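Local coordinates for H/ACA ribonucleoprotein complex non-core subunit NAF1 (Saccharomyces cerevisiae, PDB 2V3M) that helps assemble box H/ACA ribonucleoprotein particles as an RNA-binding factor, joining the immature complex and giving way to GAR1 as it matures, at residues T28-F40 and L101-T113. Sequence-based numbering, arbitrary orientation.
Sequences TIITPIGVLKSAF and LKVRLGEKAFIVT
The ring of Phe-110 lies against strand 30-40 where that strand meets strand 108-112 in an antiparallel pair broken by a classic beta bulge, part of the Gar1-like beta domain of NAF1. Its CG sits beside the backbone N and anti to the carbonyl carbon (chi1 -58°), which swings the ring toward Ile-30 and Pro-32. Ile-30 meets it at about a right angle, with CG2 3.4 Å from Phe-110 CD2, while the proline ring slants past with CB 3.8 Å from Phe-110 CE2. Cut back to an alanine, Phe-110 would probably leave a gap beside Ile-30 and Pro-32 and take away their shared apolar partner.

Thr-31 and Ile-111 run side by side on the face opposite Ile-30 and Val-112. Next along, Ile-33 reaches CD1 obliquely to Ile-111 CG2 at 3.9 Å; its CG1 is anti to the backbone N (chi1 -164°), and CG2 is left over Ala-109. At the bulge Ala-109 O takes two bonds, from Ile-33 N at 2.8 Å and, from above the carbonyl plane, from Gly-34 N at 3.3 Å.

Farther along strand 30-40, opposite the residues that lead into strand 108-112, Leu-36 stands at roughly a right angle to Leu-105, its CG 3.9 Å from Leu-105 CD1, and sends CD2 toward Arg-104 O. Ile-44 of strand 43-48 also packs on Leu-36. The Leu-36 backbone holds the type II turn from Arg-104 to Glu-107: Leu-36 N bonds nearly straight to Glu-107 O (N-H...O 169°), and Leu-36 O receives Gly-106 N at 2.6 Å.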
loop_
_atom_site.group_PDB
_atom_site.type_symbol
_atom_site.label_atom_id
_atom_site.label_comp_id
_atom_site.label_asym_id
_atom_site.label_seq_id
_atom_site.Cartn_x
_atom_site.Cartn_y
_atom_site.Cartn_z
ATOM N N THR A 28 -28.034 8.128 2.854
ATOM C CA THR A 28 -27.184 8.376 3.969
ATOM C C THR A 28 -26.084 9.359 3.573
ATOM O O THR A 28 -25.829 9.548 2.379
ATOM C CB THR A 28 -26.685 7.100 4.688
ATOM O OG1 THR A 28 -25.991 6.211 3.824
ATOM C CG2 THR A 28 -27.785 6.380 5.303
ATOM N N ILE A 29 -25.475 10.008 4.571
ATOM C CA ILE A 29 -24.418 10.979 4.346
ATOM C C ILE A 29 -23.118 10.270 4.107
ATOM O O ILE A 29 -22.796 9.301 4.760
ATOM C CB ILE A 29 -24.364 12.018 5.473
ATOM C CG1 ILE A 29 -25.782 12.563 5.620
ATOM C CG2 ILE A 29 -23.310 13.091 5.176
ATOM C CD1 ILE A 29 -26.014 13.689 6.459
ATOM N N ILE A 30 -22.432 10.767 3.101
ATOM C CA ILE A 30 -21.172 10.266 2.635
ATOM C C ILE A 30 -20.198 11.436 2.880
ATOM O O ILE A 30 -20.582 12.614 2.702
ATOM C CB ILE A 30 -21.354 9.880 1.139
ATOM C CG1 ILE A 30 -20.918 8.475 0.900
ATOM C CG2 ILE A 30 -20.512 10.627 0.185
ATOM C CD1 ILE A 30 -21.834 7.575 1.285
ATOM N N THR A 31 -18.980 11.161 3.334
ATOM C CA THR A 31 -18.020 12.263 3.579
ATOM C C THR A 31 -16.642 12.012 2.926
ATOM O O THR A 31 -16.059 10.959 3.188
ATOM C CB THR A 31 -17.842 12.375 5.061
ATOM O OG1 THR A 31 -19.015 12.925 5.564
ATOM C CG2 THR A 31 -16.650 13.285 5.472
ATOM N N PRO A 32 -16.130 12.968 2.118
ATOM C CA PRO A 32 -14.879 12.715 1.403
ATOM C C PRO A 32 -13.769 12.405 2.426
ATOM O O PRO A 32 -13.768 12.978 3.517
ATOM C CB PRO A 32 -14.637 14.013 0.632
ATOM C CG PRO A 32 -15.383 15.034 1.389
ATOM C CD PRO A 32 -16.634 14.324 1.868
ATOM N N ILE A 33 -12.896 11.461 2.125
ATOM C CA ILE A 33 -11.925 11.088 3.094
ATOM C C ILE A 33 -10.510 10.948 2.484
ATOM O O ILE A 33 -9.543 11.127 3.200
ATOM C CB ILE A 33 -12.366 9.753 3.777
ATOM C CG1 ILE A 33 -11.597 9.519 5.074
ATOM C CG2 ILE A 33 -12.135 8.541 2.893
ATOM C CD1 ILE A 33 -12.070 10.446 6.229
ATOM N N GLY A 34 -10.409 10.610 1.173
ATOM C CA GLY A 34 -9.088 10.423 0.520
ATOM C C GLY A 34 -9.245 9.928 -0.913
ATOM O O GLY A 34 -10.278 10.258 -1.610
ATOM N N VAL A 35 -8.222 9.216 -1.414
ATOM C CA VAL A 35 -8.213 8.894 -2.823
ATOM C C VAL A 35 -7.779 7.490 -2.857
ATOM O O VAL A 35 -6.862 7.133 -2.172
ATOM C CB VAL A 35 -7.242 9.760 -3.610
ATOM C CG1 VAL A 35 -7.112 9.256 -5.077
ATOM C CG2 VAL A 35 -7.629 11.231 -3.520
ATOM N N LEU A 36 -8.477 6.650 -3.606
ATOM C CA LEU A 36 -8.116 5.239 -3.715
ATOM C C LEU A 36 -6.802 5.171 -4.460
ATOM O O LEU A 36 -6.751 5.640 -5.639
ATOM C CB LEU A 36 -9.233 4.569 -4.505
ATOM C CG LEU A 36 -9.171 3.098 -4.924
ATOM C CD1 LEU A 36 -9.148 2.233 -3.750
ATOM C CD2 LEU A 36 -10.406 2.714 -5.749
ATOM N N LYS A 37 -5.737 4.699 -3.802
ATOM C CA LYS A 37 -4.426 4.718 -4.446
ATOM C C LYS A 37 -3.832 3.378 -4.815
ATOM O O LYS A 37 -3.037 3.325 -5.697
ATOM C CB LYS A 37 -3.476 5.473 -3.613
ATOM C CG LYS A 37 -3.789 6.974 -3.647
ATOM C CD LYS A 37 -3.396 7.589 -4.939
ATOM C CE LYS A 37 -3.228 9.082 -4.798
ATOM N NZ LYS A 37 -2.895 9.690 -6.169
ATOM N N SER A 38 -4.283 2.286 -4.198
ATOM C CA SER A 38 -3.668 1.020 -4.440
ATOM C C SER A 38 -4.511 -0.250 -4.137
ATOM O O SER A 38 -5.401 -0.246 -3.305
ATOM C CB SER A 38 -2.395 0.948 -3.646
ATOM O OG SER A 38 -1.613 -0.038 -4.254
ATOM N N ALA A 39 -4.199 -1.347 -4.840
ATOM C CA ALA A 39 -4.920 -2.590 -4.675
ATOM C C ALA A 39 -4.007 -3.728 -4.996
ATOM O O ALA A 39 -3.705 -4.012 -6.168
ATOM C CB ALA A 39 -6.153 -2.604 -5.551
ATOM N N PHE A 40 -3.536 -4.354 -3.931
ATOM C CA PHE A 40 -2.754 -5.600 -4.060
ATOM C C PHE A 40 -3.145 -6.569 -2.951
ATOM O O PHE A 40 -3.475 -6.164 -1.817
ATOM C CB PHE A 40 -1.289 -5.282 -4.005
ATOM C CG PHE A 40 -0.885 -4.690 -2.713
ATOM C CD1 PHE A 40 -0.370 -5.495 -1.681
ATOM C CD2 PHE A 40 -1.073 -3.371 -2.474
ATOM C CE1 PHE A 40 -0.063 -4.951 -0.434
ATOM C CE2 PHE A 40 -0.729 -2.825 -1.285
ATOM C CZ PHE A 40 -0.215 -3.640 -0.252
ATOM N N LEU A 101 -12.394 -2.683 -7.892
ATOM C CA LEU A 101 -11.747 -1.523 -7.327
ATOM C C LEU A 101 -10.367 -1.328 -7.891
ATOM O O LEU A 101 -10.063 -0.207 -8.223
ATOM C CB LEU A 101 -11.678 -1.667 -5.838
ATOM C CG LEU A 101 -13.031 -1.793 -5.110
ATOM C CD1 LEU A 101 -12.723 -2.042 -3.600
ATOM C CD2 LEU A 101 -13.991 -0.553 -5.205
ATOM N N LYS A 102 -9.562 -2.397 -8.009
ATOM C CA LYS A 102 -8.297 -2.443 -8.735
ATOM C C LYS A 102 -8.313 -1.492 -9.944
ATOM O O LYS A 102 -7.415 -0.688 -10.179
ATOM C CB LYS A 102 -8.075 -3.901 -9.214
ATOM C CG LYS A 102 -6.798 -4.209 -10.131
ATOM C CD LYS A 102 -5.668 -4.685 -9.236
ATOM C CE LYS A 102 -4.272 -4.838 -9.844
ATOM N NZ LYS A 102 -3.452 -5.848 -9.036
ATOM N N VAL A 103 -9.367 -1.587 -10.709
ATOM C CA VAL A 103 -9.505 -0.877 -11.930
ATOM C C VAL A 103 -9.994 0.598 -11.738
ATOM O O VAL A 103 -10.031 1.409 -12.678
ATOM C CB VAL A 103 -10.480 -1.705 -12.715
ATOM C CG1 VAL A 103 -11.464 -0.837 -13.529
ATOM C CG2 VAL A 103 -9.706 -2.649 -13.525
ATOM N N ARG A 104 -10.385 0.962 -10.532
ATOM C CA ARG A 104 -10.846 2.304 -10.320
ATOM C C ARG A 104 -9.927 3.160 -9.483
ATOM O O ARG A 104 -10.435 4.088 -8.869
ATOM C CB ARG A 104 -12.118 2.202 -9.565
ATOM C CG ARG A 104 -13.273 1.586 -10.367
ATOM C CD ARG A 104 -14.396 2.502 -10.168
ATOM N NE ARG A 104 -15.547 1.865 -9.598
ATOM C CZ ARG A 104 -16.563 2.534 -9.076
ATOM N NH1 ARG A 104 -16.562 3.868 -8.989
ATOM N NH2 ARG A 104 -17.567 1.857 -8.604
ATOM N N LEU A 105 -8.624 2.834 -9.414
ATOM C CA LEU A 105 -7.643 3.628 -8.751
ATOM C C LEU A 105 -7.737 5.087 -9.108
ATOM O O LEU A 105 -7.956 5.401 -10.276
ATOM C CB LEU A 105 -6.297 3.137 -9.157
ATOM C CG LEU A 105 -5.656 2.099 -8.231
ATOM C CD1 LEU A 105 -6.738 1.338 -7.353
ATOM C CD2 LEU A 105 -4.763 1.207 -9.084
ATOM N N GLY A 106 -7.603 5.994 -8.113
ATOM C CA GLY A 106 -7.516 7.442 -8.385
ATOM C C GLY A 106 -8.805 8.183 -8.095
ATOM O O GLY A 106 -8.813 9.418 -8.058
ATOM N N GLU A 107 -9.903 7.430 -7.927
ATOM C CA GLU A 107 -11.231 7.973 -7.600
ATOM C C GLU A 107 -11.248 8.366 -6.152
ATOM O O GLU A 107 -10.550 7.710 -5.316
ATOM C CB GLU A 107 -12.338 6.964 -7.769
ATOM C CG GLU A 107 -12.787 6.807 -9.147
ATOM C CD GLU A 107 -14.048 5.938 -9.327
ATOM O OE1 GLU A 107 -14.888 5.909 -8.423
ATOM O OE2 GLU A 107 -14.216 5.299 -10.413
ATOM N N LYS A 108 -12.039 9.408 -5.840
ATOM C CA LYS A 108 -12.166 9.895 -4.475
ATOM C C LYS A 108 -12.839 8.911 -3.556
ATOM O O LYS A 108 -13.841 8.348 -3.938
ATOM C CB LYS A 108 -12.973 11.137 -4.433
ATOM C CG LYS A 108 -12.189 12.342 -4.766
ATOM C CD LYS A 108 -13.130 13.465 -4.785
ATOM C CE LYS A 108 -12.359 14.834 -4.905
ATOM N NZ LYS A 108 -11.114 14.890 -3.925
ATOM N N ALA A 109 -12.293 8.641 -2.375
ATOM C CA ALA A 109 -12.994 7.740 -1.444
ATOM C C ALA A 109 -13.688 8.470 -0.316
ATOM O O ALA A 109 -13.348 9.603 0.070
ATOM C CB ALA A 109 -12.075 6.733 -0.851
ATOM N N PHE A 110 -14.659 7.813 0.266
ATOM C CA PHE A 110 -15.505 8.516 1.228
ATOM C C PHE A 110 -15.779 7.577 2.393
ATOM O O PHE A 110 -15.714 6.337 2.305
ATOM C CB PHE A 110 -16.883 8.938 0.681
ATOM C CG PHE A 110 -16.835 9.819 -0.519
ATOM C CD1 PHE A 110 -16.511 9.295 -1.819
ATOM C CD2 PHE A 110 -17.169 11.181 -0.389
ATOM C CE1 PHE A 110 -16.495 10.128 -2.868
ATOM C CE2 PHE A 110 -17.140 12.000 -1.459
ATOM C CZ PHE A 110 -16.832 11.502 -2.692
ATOM N N ILE A 111 -16.186 8.180 3.481
ATOM C CA ILE A 111 -16.379 7.435 4.662
ATOM C C ILE A 111 -17.847 7.625 4.979
ATOM O O ILE A 111 -18.388 8.733 4.911
ATOM C CB ILE A 111 -15.373 7.911 5.722
ATOM C CG1 ILE A 111 -15.202 6.901 6.807
ATOM C CG2 ILE A 111 -15.792 9.274 6.372
ATOM C CD1 ILE A 111 -16.538 6.675 7.598
ATOM N N VAL A 112 -18.553 6.529 5.206
ATOM C CA VAL A 112 -20.022 6.571 5.489
ATOM C C VAL A 112 -20.277 6.964 6.920
ATOM O O VAL A 112 -19.541 6.597 7.810
ATOM C CB VAL A 112 -20.593 5.183 5.396
ATOM C CG1 VAL A 112 -21.968 5.129 5.933
ATOM C CG2 VAL A 112 -20.584 4.698 4.006
ATOM N N THR A 113 -21.349 7.656 7.183
ATOM C CA THR A 113 -21.542 8.228 8.531
ATOM C C THR A 113 -22.933 7.963 9.119
ATOM O O THR A 113 -23.152 6.947 9.768
ATOM C CB THR A 113 -21.321 9.771 8.504
ATOM O OG1 THR A 113 -20.025 10.070 7.933
ATOM C CG2 THR A 113 -21.486 10.394 9.920
#